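Long-range contacts in FrpC operon protein (Neisseria meningitidis, PDB 5EDF), which binds the RTX protein FrpC, is regulated by iron and may take part in adhesion, its precise function being unknown: residues C108-T113 and P160-H165; P127-E132 and L203-L208; Y133-D138 and F151-K156; Y178-G183 and Y193-R198. All blocks are in the same frame, centred on the assembly; numbering follows the deposited sequence. Where two conformers were deposited one is given.

Interaction 1 of 4, residues C108-T113 and P160-H165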
# COMPACT_ATOMS: atom_id res chain seq x y z
N CYS A 108 1.54 10.24 -13.81
CA CYS A 108 2.66 9.85 -12.98
C CYS A 108 3.64 10.99 -12.88
O CYS A 108 3.86 11.72 -13.87
CB CYS A 108 3.35 8.64 -13.58
SG CYS A 108 4.46 7.87 -12.40
N SER A 109 4.16 11.23 -11.68
CA SER A 109 5.21 12.24 -11.53
C SER A 109 6.44 11.69 -10.82
O SER A 109 7.26 12.45 -10.29
CB SER A 109 4.66 13.51 -10.87
OG SER A 109 4.11 13.27 -9.60
N LEU A 110 6.58 10.37 -10.82
CA LEU A 110 7.82 9.76 -10.40
C LEU A 110 8.89 10.12 -11.43
O LEU A 110 8.67 9.99 -12.63
CB LEU A 110 7.68 8.24 -10.29
CG LEU A 110 6.65 7.75 -9.25
CD1 LEU A 110 6.71 6.24 -9.24
CD2 LEU A 110 6.87 8.32 -7.87
N SER A 111 10.03 10.58 -10.93
CA SER A 111 11.18 10.94 -11.76
C SER A 111 11.80 9.74 -12.47
O SER A 111 12.17 8.77 -11.81
CB SER A 111 12.24 11.56 -10.87
OG SER A 111 13.29 12.06 -11.67
N THR A 112 11.95 9.82 -13.79
CA THR A 112 12.64 8.76 -14.53
C THR A 112 14.15 8.79 -14.30
O THR A 112 14.86 7.88 -14.72
CB THR A 112 12.39 8.88 -16.05
OG1 THR A 112 12.71 10.21 -16.49
CG2 THR A 112 10.95 8.56 -16.38
N THR A 113 14.64 9.82 -13.60
CA THR A 113 16.07 9.93 -13.28
C THR A 113 16.34 9.97 -11.77
O THR A 113 17.34 10.49 -11.32
CB THR A 113 16.68 11.16 -13.94
OG1 THR A 113 16.02 12.33 -13.45
CG2 THR A 113 16.53 11.06 -15.47
N PRO A 160 5.90 2.49 -13.07
CA PRO A 160 7.06 2.67 -12.24
C PRO A 160 6.72 2.68 -10.73
O PRO A 160 5.57 2.87 -10.33
CB PRO A 160 7.58 4.04 -12.66
CG PRO A 160 6.44 4.73 -13.16
CD PRO A 160 5.65 3.67 -13.91
N ALA A 161 7.73 2.49 -9.90
CA ALA A 161 7.54 2.46 -8.46
C ALA A 161 8.83 2.84 -7.79
O ALA A 161 9.93 2.52 -8.30
CB ALA A 161 7.11 1.07 -8.00
N ILE A 162 8.74 3.46 -6.62
CA ILE A 162 9.89 3.69 -5.77
C ILE A 162 9.54 3.22 -4.36
O ILE A 162 8.56 3.71 -3.75
CB ILE A 162 10.41 5.15 -5.81
CG1 ILE A 162 11.53 5.34 -4.77
CG2 ILE A 162 9.29 6.13 -5.59
CD1 ILE A 162 12.49 6.50 -5.07
N ILE A 163 10.31 2.25 -3.85
CA ILE A 163 10.14 1.67 -2.54
C ILE A 163 11.32 2.16 -1.70
O ILE A 163 12.48 2.01 -2.09
CB ILE A 163 10.18 0.14 -2.61
CG1 ILE A 163 9.11 -0.42 -3.53
CG2 ILE A 163 10.08 -0.44 -1.15
CD1 ILE A 163 9.19 -1.97 -3.77
N THR A 164 11.05 2.80 -0.57
CA THR A 164 12.10 3.32 0.34
C THR A 164 11.94 2.66 1.69
O THR A 164 10.88 2.63 2.26
CB THR A 164 12.01 4.83 0.50
OG1 THR A 164 11.92 5.47 -0.78
CG2 THR A 164 13.22 5.40 1.26
N HIS A 165 13.01 2.06 2.18
CA HIS A 165 12.99 1.29 3.44
C HIS A 165 14.10 1.84 4.31
O HIS A 165 15.25 1.87 3.88
CB HIS A 165 13.24 -0.19 3.09
CG HIS A 165 13.07 -1.14 4.23
ND1 HIS A 165 11.88 -1.30 4.91
CD2 HIS A 165 13.93 -2.03 4.79
CE1 HIS A 165 12.03 -2.22 5.85
NE2 HIS A 165 13.25 -2.71 5.77

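Interaction 2 of 4, residues P127-E132 and L203-L208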
# COMPACT_ATOMS: atom_id res chain seq x y z
N PRO A 127 23.57 -4.53 -5.94
CA PRO A 127 22.88 -5.54 -6.72
C PRO A 127 21.39 -5.69 -6.36
O PRO A 127 21.03 -5.60 -5.18
CB PRO A 127 23.66 -6.81 -6.40
CG PRO A 127 24.95 -6.38 -6.00
CD PRO A 127 24.78 -5.08 -5.31
N SER A 128 20.56 -5.99 -7.37
CA SER A 128 19.13 -6.17 -7.17
C SER A 128 18.72 -7.60 -7.45
O SER A 128 19.18 -8.21 -8.43
CB SER A 128 18.36 -5.24 -8.10
OG SER A 128 16.97 -5.50 -7.99
N ALA A 129 17.82 -8.13 -6.63
CA ALA A 129 17.29 -9.46 -6.82
C ALA A 129 16.34 -9.56 -8.02
O ALA A 129 15.99 -10.66 -8.43
CB ALA A 129 16.56 -9.92 -5.55
N TYR A 130 15.88 -8.43 -8.55
CA TYR A 130 14.93 -8.34 -9.67
C TYR A 130 15.57 -7.39 -10.67
O TYR A 130 15.87 -6.25 -10.32
CB TYR A 130 13.59 -7.74 -9.21
CG TYR A 130 12.91 -8.52 -8.13
CD1 TYR A 130 11.92 -9.45 -8.44
CD2 TYR A 130 13.20 -8.30 -6.80
CE1 TYR A 130 11.27 -10.13 -7.43
CE2 TYR A 130 12.63 -8.99 -5.83
CZ TYR A 130 11.63 -9.91 -6.12
OH TYR A 130 11.02 -10.60 -5.10
N PRO A 131 15.86 -7.82 -11.91
CA PRO A 131 16.63 -6.95 -12.79
C PRO A 131 15.92 -5.64 -13.16
O PRO A 131 16.59 -4.64 -13.37
CB PRO A 131 16.89 -7.82 -14.02
CG PRO A 131 15.87 -8.88 -13.97
CD PRO A 131 15.56 -9.13 -12.54
N GLU A 132 14.59 -5.66 -13.20
CA GLU A 132 13.77 -4.46 -13.43
C GLU A 132 13.73 -3.45 -12.28
O GLU A 132 13.22 -2.36 -12.47
CB GLU A 132 12.35 -4.87 -13.83
CG GLU A 132 11.39 -5.37 -12.72
CD GLU A 132 11.56 -6.84 -12.27
OE1 GLU A 132 12.54 -7.52 -12.66
OE2 GLU A 132 10.71 -7.31 -11.47
N LEU A 203 13.37 -5.56 6.35
CA LEU A 203 12.72 -6.41 5.42
C LEU A 203 13.62 -6.57 4.20
O LEU A 203 14.37 -5.67 3.84
CB LEU A 203 11.36 -5.80 5.02
CG LEU A 203 10.39 -5.60 6.18
CD1 LEU A 203 9.10 -4.87 5.70
CD2 LEU A 203 10.02 -6.94 6.85
N THR A 204 13.52 -7.71 3.55
CA THR A 204 14.33 -7.96 2.38
C THR A 204 13.70 -7.35 1.15
O THR A 204 12.51 -7.02 1.13
CB THR A 204 14.50 -9.46 2.11
OG1 THR A 204 13.24 -10.01 1.71
CG2 THR A 204 15.01 -10.22 3.35
N GLN A 205 14.48 -7.22 0.09
CA GLN A 205 13.96 -6.77 -1.17
C GLN A 205 12.83 -7.67 -1.66
O GLN A 205 11.86 -7.20 -2.25
CB GLN A 205 15.05 -6.66 -2.23
CG GLN A 205 14.55 -6.03 -3.51
CD GLN A 205 15.60 -5.91 -4.61
OE1 GLN A 205 16.71 -6.45 -4.50
NE2 GLN A 205 15.24 -5.26 -5.71
N GLN A 206 12.98 -8.97 -1.41
CA GLN A 206 11.97 -9.92 -1.84
C GLN A 206 10.64 -9.68 -1.13
O GLN A 206 9.57 -9.76 -1.75
CB GLN A 206 12.44 -11.37 -1.67
CG GLN A 206 13.62 -11.77 -2.58
CD GLN A 206 15.00 -11.49 -1.99
OE1 GLN A 206 15.16 -10.76 -1.00
NE2 GLN A 206 16.01 -12.07 -2.62
N GLU A 207 10.69 -9.40 0.17
CA GLU A 207 9.47 -9.08 0.92
C GLU A 207 8.83 -7.80 0.40
O GLU A 207 7.62 -7.75 0.20
CB GLU A 207 9.77 -8.91 2.40
CG GLU A 207 10.10 -10.23 3.09
CD GLU A 207 10.53 -10.04 4.53
OE1 GLU A 207 11.63 -9.49 4.77
OE2 GLU A 207 9.79 -10.52 5.44
N LEU A 208 9.64 -6.78 0.15
CA LEU A 208 9.13 -5.47 -0.27
C LEU A 208 8.59 -5.47 -1.70
O LEU A 208 7.48 -5.03 -1.96
CB LEU A 208 10.23 -4.42 -0.09
CG LEU A 208 10.74 -4.20 1.33
CD1 LEU A 208 12.06 -3.41 1.35
CD2 LEU A 208 9.67 -3.44 2.09
O HOH W 1 19.03 -5.74 -3.24

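Interaction 3 of 4, residues Y133-D138 and F151-K156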
# COMPACT_ATOMS: atom_id res chain seq x y z
N TYR A 133 14.23 -3.82 -11.11
CA TYR A 133 14.44 -2.88 -10.05
C TYR A 133 15.91 -2.54 -9.93
O TYR A 133 16.76 -3.44 -9.93
CB TYR A 133 13.98 -3.42 -8.69
CG TYR A 133 12.50 -3.37 -8.44
CD1 TYR A 133 11.94 -2.34 -7.70
CD2 TYR A 133 11.64 -4.35 -8.92
CE1 TYR A 133 10.60 -2.28 -7.47
CE2 TYR A 133 10.29 -4.29 -8.70
CZ TYR A 133 9.77 -3.24 -7.96
OH TYR A 133 8.39 -3.18 -7.72
N GLU A 134 16.21 -1.26 -9.81
CA GLU A 134 17.53 -0.80 -9.41
C GLU A 134 17.52 -0.68 -7.91
O GLU A 134 16.55 -0.14 -7.33
CB GLU A 134 17.85 0.56 -10.04
CG GLU A 134 18.21 0.46 -11.53
CD GLU A 134 18.51 1.81 -12.17
OE1 GLU A 134 18.55 2.82 -11.44
OE2 GLU A 134 18.71 1.87 -13.40
N ALA A 135 18.54 -1.16 -7.23
CA ALA A 135 18.68 -1.11 -5.79
C ALA A 135 19.75 -0.14 -5.39
O ALA A 135 20.81 -0.06 -6.04
CB ALA A 135 18.97 -2.48 -5.22
N TYR A 136 19.48 0.60 -4.32
CA TYR A 136 20.41 1.59 -3.77
C TYR A 136 20.46 1.51 -2.26
O TYR A 136 19.44 1.18 -1.60
CB TYR A 136 20.02 3.02 -4.15
CG TYR A 136 19.93 3.30 -5.63
CD1 TYR A 136 20.99 3.89 -6.31
CD2 TYR A 136 18.82 2.90 -6.37
CE1 TYR A 136 20.93 4.07 -7.71
CE2 TYR A 136 18.75 3.12 -7.75
CZ TYR A 136 19.80 3.71 -8.41
OH TYR A 136 19.77 3.92 -9.78
N GLU A 137 21.61 1.86 -1.71
CA GLU A 137 21.82 1.80 -0.28
C GLU A 137 22.46 3.11 0.14
O GLU A 137 23.49 3.51 -0.43
CB GLU A 137 22.69 0.61 0.12
CG GLU A 137 22.81 0.43 1.62
CD GLU A 137 23.56 -0.86 2.00
OE1 GLU A 137 24.18 -1.46 1.11
OE2 GLU A 137 23.53 -1.24 3.17
N ASP A 138 21.85 3.78 1.11
CA ASP A 138 22.38 5.01 1.65
C ASP A 138 23.04 4.65 2.97
O ASP A 138 22.37 4.26 3.93
CB ASP A 138 21.25 6.01 1.85
CG ASP A 138 21.74 7.37 2.27
OD1 ASP A 138 22.95 7.59 2.50
OD2 ASP A 138 20.87 8.28 2.33
N PHE A 151 17.40 2.28 2.17
CA PHE A 151 17.42 1.53 0.93
C PHE A 151 16.35 2.04 -0.02
O PHE A 151 15.25 2.45 0.42
CB PHE A 151 17.09 0.06 1.20
CG PHE A 151 18.05 -0.64 2.06
CD1 PHE A 151 19.15 -1.28 1.50
CD2 PHE A 151 17.91 -0.66 3.43
CE1 PHE A 151 20.08 -1.94 2.27
CE2 PHE A 151 18.85 -1.32 4.24
CZ PHE A 151 19.94 -1.97 3.65
N TYR A 152 16.63 2.02 -1.31
CA TYR A 152 15.70 2.35 -2.36
C TYR A 152 15.66 1.24 -3.35
O TYR A 152 16.72 0.72 -3.72
CB TYR A 152 16.10 3.64 -3.09
CG TYR A 152 16.17 4.88 -2.23
CD1 TYR A 152 15.12 5.77 -2.16
CD2 TYR A 152 17.31 5.15 -1.46
CE1 TYR A 152 15.20 6.90 -1.36
CE2 TYR A 152 17.39 6.28 -0.66
CZ TYR A 152 16.34 7.16 -0.61
OH TYR A 152 16.43 8.29 0.14
N TYR A 153 14.48 0.88 -3.81
CA TYR A 153 14.25 -0.03 -4.91
C TYR A 153 13.38 0.68 -5.93
O TYR A 153 12.23 1.01 -5.63
CB TYR A 153 13.67 -1.34 -4.42
CG TYR A 153 14.46 -1.94 -3.28
CD1 TYR A 153 15.65 -2.59 -3.51
CD2 TYR A 153 14.02 -1.86 -1.97
CE1 TYR A 153 16.41 -3.12 -2.45
CE2 TYR A 153 14.75 -2.39 -0.93
CZ TYR A 153 15.95 -3.03 -1.18
OH TYR A 153 16.66 -3.58 -0.13
N ILE A 154 13.88 0.88 -7.13
CA ILE A 154 13.23 1.70 -8.15
C ILE A 154 12.95 0.86 -9.38
O ILE A 154 13.85 0.29 -9.97
CB ILE A 154 14.10 2.92 -8.54
CG1 ILE A 154 14.37 3.76 -7.30
CG2 ILE A 154 13.44 3.72 -9.64
CD1 ILE A 154 15.22 4.98 -7.54
N LYS A 155 11.69 0.83 -9.81
CA LYS A 155 11.23 0.16 -11.02
C LYS A 155 10.84 1.23 -12.04
O LYS A 155 10.21 2.18 -11.68
CB LYS A 155 9.98 -0.68 -10.63
CG LYS A 155 9.19 -1.43 -11.72
CD LYS A 155 7.94 -2.06 -11.05
CE LYS A 155 7.22 -3.04 -11.91
NZ LYS A 155 6.11 -2.35 -12.53
N LYS A 156 11.16 1.07 -13.33
CA LYS A 156 10.66 2.01 -14.38
C LYS A 156 9.56 1.33 -15.22
O LYS A 156 8.62 0.83 -14.63
CB LYS A 156 11.81 2.55 -15.24
CG LYS A 156 12.76 3.43 -14.47
CD LYS A 156 14.00 3.67 -15.29
CE LYS A 156 14.96 4.64 -14.64
NZ LYS A 156 15.97 5.15 -15.61
O HOH W 2 17.35 2.79 -15.67
O HOH W 3 18.25 8.44 1.99

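Interaction 4 of 4, residues Y178-G183 and Y193-R198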
# COMPACT_ATOMS: atom_id res chain seq x y z
N TYR A 178 12.50 -0.33 11.41
CA TYR A 178 12.43 -0.01 9.98
C TYR A 178 11.01 0.33 9.59
O TYR A 178 10.06 -0.22 10.14
CB TYR A 178 12.98 -1.16 9.12
CG TYR A 178 14.49 -1.16 9.09
CD1 TYR A 178 15.21 -1.63 10.16
CD2 TYR A 178 15.18 -0.63 8.01
CE1 TYR A 178 16.61 -1.60 10.14
CE2 TYR A 178 16.56 -0.60 7.97
CZ TYR A 178 17.25 -1.09 9.04
OH TYR A 178 18.65 -1.06 9.05
N SER A 179 10.88 1.24 8.64
CA SER A 179 9.60 1.52 7.99
C SER A 179 9.79 1.67 6.49
O SER A 179 10.91 1.82 5.99
CB SER A 179 8.99 2.76 8.58
OG SER A 179 9.78 3.88 8.34
N THR A 180 8.67 1.66 5.77
CA THR A 180 8.66 1.57 4.32
C THR A 180 7.65 2.53 3.74
O THR A 180 6.53 2.69 4.24
CB THR A 180 8.27 0.17 3.88
OG1 THR A 180 9.15 -0.79 4.49
CG2 THR A 180 8.34 0.01 2.38
N SER A 181 8.03 3.18 2.64
CA SER A 181 7.09 3.96 1.83
C SER A 181 7.14 3.43 0.40
O SER A 181 8.20 3.01 -0.08
CB SER A 181 7.44 5.44 1.83
OG SER A 181 8.62 5.70 1.12
N VAL A 182 6.01 3.47 -0.29
CA VAL A 182 5.96 3.12 -1.69
C VAL A 182 5.16 4.18 -2.43
O VAL A 182 4.00 4.49 -2.08
CB VAL A 182 5.30 1.76 -1.93
CG1 VAL A 182 5.31 1.45 -3.41
CG2 VAL A 182 6.02 0.66 -1.13
N GLY A 183 5.76 4.74 -3.47
CA GLY A 183 5.06 5.52 -4.48
C GLY A 183 5.05 4.80 -5.78
O GLY A 183 6.10 4.30 -6.17
N TYR A 193 1.45 4.26 -0.52
CA TYR A 193 1.14 3.56 0.71
C TYR A 193 2.37 3.37 1.57
O TYR A 193 3.49 3.40 1.08
CB TYR A 193 0.48 2.22 0.39
CG TYR A 193 1.26 1.24 -0.45
CD1 TYR A 193 1.96 0.21 0.14
CD2 TYR A 193 1.28 1.33 -1.84
CE1 TYR A 193 2.68 -0.71 -0.63
CE2 TYR A 193 1.97 0.43 -2.61
CZ TYR A 193 2.69 -0.59 -2.01
OH TYR A 193 3.39 -1.54 -2.71
N TYR A 194 2.15 3.10 2.84
CA TYR A 194 3.12 2.69 3.84
C TYR A 194 2.79 1.25 4.22
O TYR A 194 1.87 1.00 5.02
CB TYR A 194 3.05 3.59 5.07
CG TYR A 194 3.42 5.03 4.85
CD1 TYR A 194 4.70 5.41 4.59
CD2 TYR A 194 2.45 6.05 4.93
CE1 TYR A 194 5.05 6.73 4.36
CE2 TYR A 194 2.79 7.38 4.72
CZ TYR A 194 4.08 7.73 4.44
OH TYR A 194 4.43 9.07 4.23
N PRO A 195 3.47 0.28 3.62
CA PRO A 195 3.17 -1.11 3.92
C PRO A 195 3.85 -1.63 5.18
O PRO A 195 4.79 -1.01 5.70
CB PRO A 195 3.74 -1.85 2.72
CG PRO A 195 4.96 -1.04 2.39
CD PRO A 195 4.56 0.39 2.63
N PHE A 196 3.43 -2.81 5.62
CA PHE A 196 4.08 -3.47 6.74
C PHE A 196 4.14 -2.57 7.98
O PHE A 196 5.16 -2.51 8.68
CB PHE A 196 5.50 -3.91 6.34
CG PHE A 196 5.58 -4.96 5.28
CD1 PHE A 196 5.21 -6.25 5.55
CD2 PHE A 196 6.15 -4.68 4.02
CE1 PHE A 196 5.38 -7.26 4.62
CE2 PHE A 196 6.31 -5.69 3.09
CZ PHE A 196 5.94 -6.96 3.39
N ILE A 197 3.05 -1.86 8.27
CA ILE A 197 3.12 -0.76 9.26
C ILE A 197 3.49 -1.21 10.67
O ILE A 197 4.03 -0.42 11.44
CB ILE A 197 1.82 0.07 9.36
CG1 ILE A 197 0.59 -0.80 9.65
CG2 ILE A 197 1.61 0.87 8.12
CD1 ILE A 197 -0.56 -0.02 10.25
N ARG A 198 3.19 -2.46 11.02
CA ARG A 198 3.56 -2.95 12.36
C ARG A 198 4.91 -3.66 12.42
O ARG A 198 5.35 -4.07 13.51
CB ARG A 198 2.50 -3.90 12.91
CG ARG A 198 1.10 -3.28 13.02
CD ARG A 198 0.91 -2.41 14.25
NE ARG A 198 1.54 -1.11 14.14
CZ ARG A 198 0.95 0.01 13.72
NH1 ARG A 198 -0.31 0.01 13.32
NH2 ARG A 198 1.65 1.15 13.67
O HOH W 4 5.89 1.28 6.83

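Interaction 1 of 4, residues C108-T113 and P160-H165
L110 reaches from the loop after strand 98-105 onto the start of strand 161-167, and its two methyls divide the work. CD1 lies against the backbone of P160, 3.7 Å from P160 O, with A161 N close behind. CD2 meets the branch methyl of I162 (L110 CD2 to I162 CG2, 4.0 Å), the two side chains crossing obliquely. In the conformer given, I162 has CG1 anti to the backbone N (chi1 174°), with CG2 left between N and the carbonyl carbon. A second, smaller patch is formed where C108 SG rests on P160 CG at 3.8 Å. C108 is also held by its disulfide to C185 on strand 178-186, the strand next to 161-167 in the sheet.

Beyond L110 the loop lifts off the strand. S111 and T113 are exposed and face each other instead: S111 OG accepts from T113 N (3.3 Å, 151°), an ST turn just ahead of helix 114-120. L110, S111 and I162, together with M114, line the site of a bound azide ion. With only 161 Å² buried, 108-113 and 160-165 are held to each other by apolar and van der Waals contacts alone; the covalent link from C108 goes to the neighbouring strand.

Interaction 2 of 4, residues P127-E132 and L203-L208
The carboxamide of Q205 meets the loop at S128 and A129 with both of its polar atoms. NE2 donates to S128 OG at 2.9 Å, nearly straight and with the oxygen close to the amide plane. OE1 accepts from A129 N, also at 2.9 Å and nearly straight at the hydrogen, but this donor stands above the carbonyl plane, 41° out of it. OE1 takes a second proton from a water that also donates to P127 O, so two donors grip the one oxygen. Together these bonds fix which way round the amide lies.

Y130 closes the flank. The edge of its ring passes Q205 NE2, with CD2 at 3.8 Å, ring and amide planes being 67° apart, and its OH comes within 3.5 Å of Q206 CA. A129 CB touches Q206 NE2 at 3.7 Å on the exposed side.

Further out, Q205 reaches the loop through an extended chain, CG anti to the backbone N (chi1 -173°), and its side chain touches Y133 and Y153 of the sheet. S128 OG is hydrogen-bonded to Y133 O as well. On the helix side, E207 N donates to T204 OG1 (3.0 Å) and T204 N donates to E207 OE1 (2.9 Å). That reciprocal pair is a capping box: it closes the N-terminus of helix 205-224, whose first-turn glutamine ties the loop between strands 124-126 and 133-138 to the helix.

Interaction 3 of 4, residues Y133-D138 and F151-K156
Y133 lays one face of its ring under K155: CB sits 3.8 Å from the ring centroid and 18° off the normal, a CH-pi contact displaced toward the rim. Farther along the lysine, CD comes to 3.5 Å from Y133 OH, and its NZ ends beyond the pair, at N159 O and E216. The ring of Y133 has CG anti to the carbonyl carbon (chi1 -79°), and its CD1 meets Y153 CB at 3.8 Å. On the sheet face that carries Y133, Y153 and K155, A135 CB packs against CD1 of the Y153 ring. E137 and F151 follow, lying side by side and pointing the same way, with carboxylate and ring planes 25° apart; E137 OE2 is hydrogen-bonded to H149.

The strands form an antiparallel beta hairpin within the large sheet, their axes 4.4 Å apart at the closest. Paired backbone bonds join E134 with I154 and Y136 with Y152, the shortest being E134 N to I154 O and Y136 N to Y152 O, both 2.8 Å.

The opposite face carries E134, Y136, Y152 and I154; helix 114-120 covers the last three, L118 touching each and M114 I154. Here Y136 and Y152 meet at their CB atoms, 4.1 Å apart, while the ring of Y136 crosses I154, CE2 lying 4.0 Å from I154 CD1. At the ends, separate waters join Y152 OH to D138 OD2 and, in the conformer given, E134 OE2 to K156 NZ.

Interaction 4 of 4, residues Y178-G183 and Y193-R198
V182 and Y193 supply the backbone hydrogen bonds of this contact. V182 N donates to Y193 O at 2.9 Å, and Y193 N returns a bond to V182 O at 3.0 Å. A weaker polar contact follows, Y194 CA-H meeting T180 O at 3.4 Å; the same oxygen lies at the edge of the Y194 ring. Past it a water that accepts from T180 N also lies 2.8 Å from P195 O, linking the two segments beyond the paired residues. Two side-chain hydroxyls have partners outside the pair: Y193 OH is hydrogen-bonded to H212 of helix 205-224, and T180 OG1 to H165.

Among the apolar contacts, V182 lies over one face of the Y193 ring, its CB 3.7 Å from the centroid and 18° off the normal, a CH-pi arrangement. Y193 CG lies between the backbone N and the carbonyl carbon (chi1 60°), and the ring lies alongside the valine. T180 and P195 cross at about a right angle, T180 CG2 touching P195 CG at 3.5 Å. On the partly exposed side S181 CB meets Y194 CE1 at 3.7 Å.

The arrangement is a hydrogen-bonded antiparallel pair at the end of strand 189-193, where the hairpin with strand 178-186 opens into the loop toward helix 205-224.

Interactions 1, 3 and 4 share one large antiparallel sheet, in which strand 161-167 runs between 150-155 and 178-186. Interaction 1 joins its neighbours through A161 O and K155 N (2.9 Å) on one flank and I162 N and G183 O (2.8 Å) on the other. Helix 205-224 begins in interaction 2 and packs across the sheet: L208 CD1 lies 3.7 Å from Y153 CE2, and L208 CD2 is 3.6 Å from T180 OG1. H165 connects three contacts, probably bonding L203 N through NE2 (2.9 Å) and T180 OG1 through ND1 (2.8 Å). The bound azide lies about 4 Å from the side chains of both I162 and I154, where interactions 1 and 3 meet.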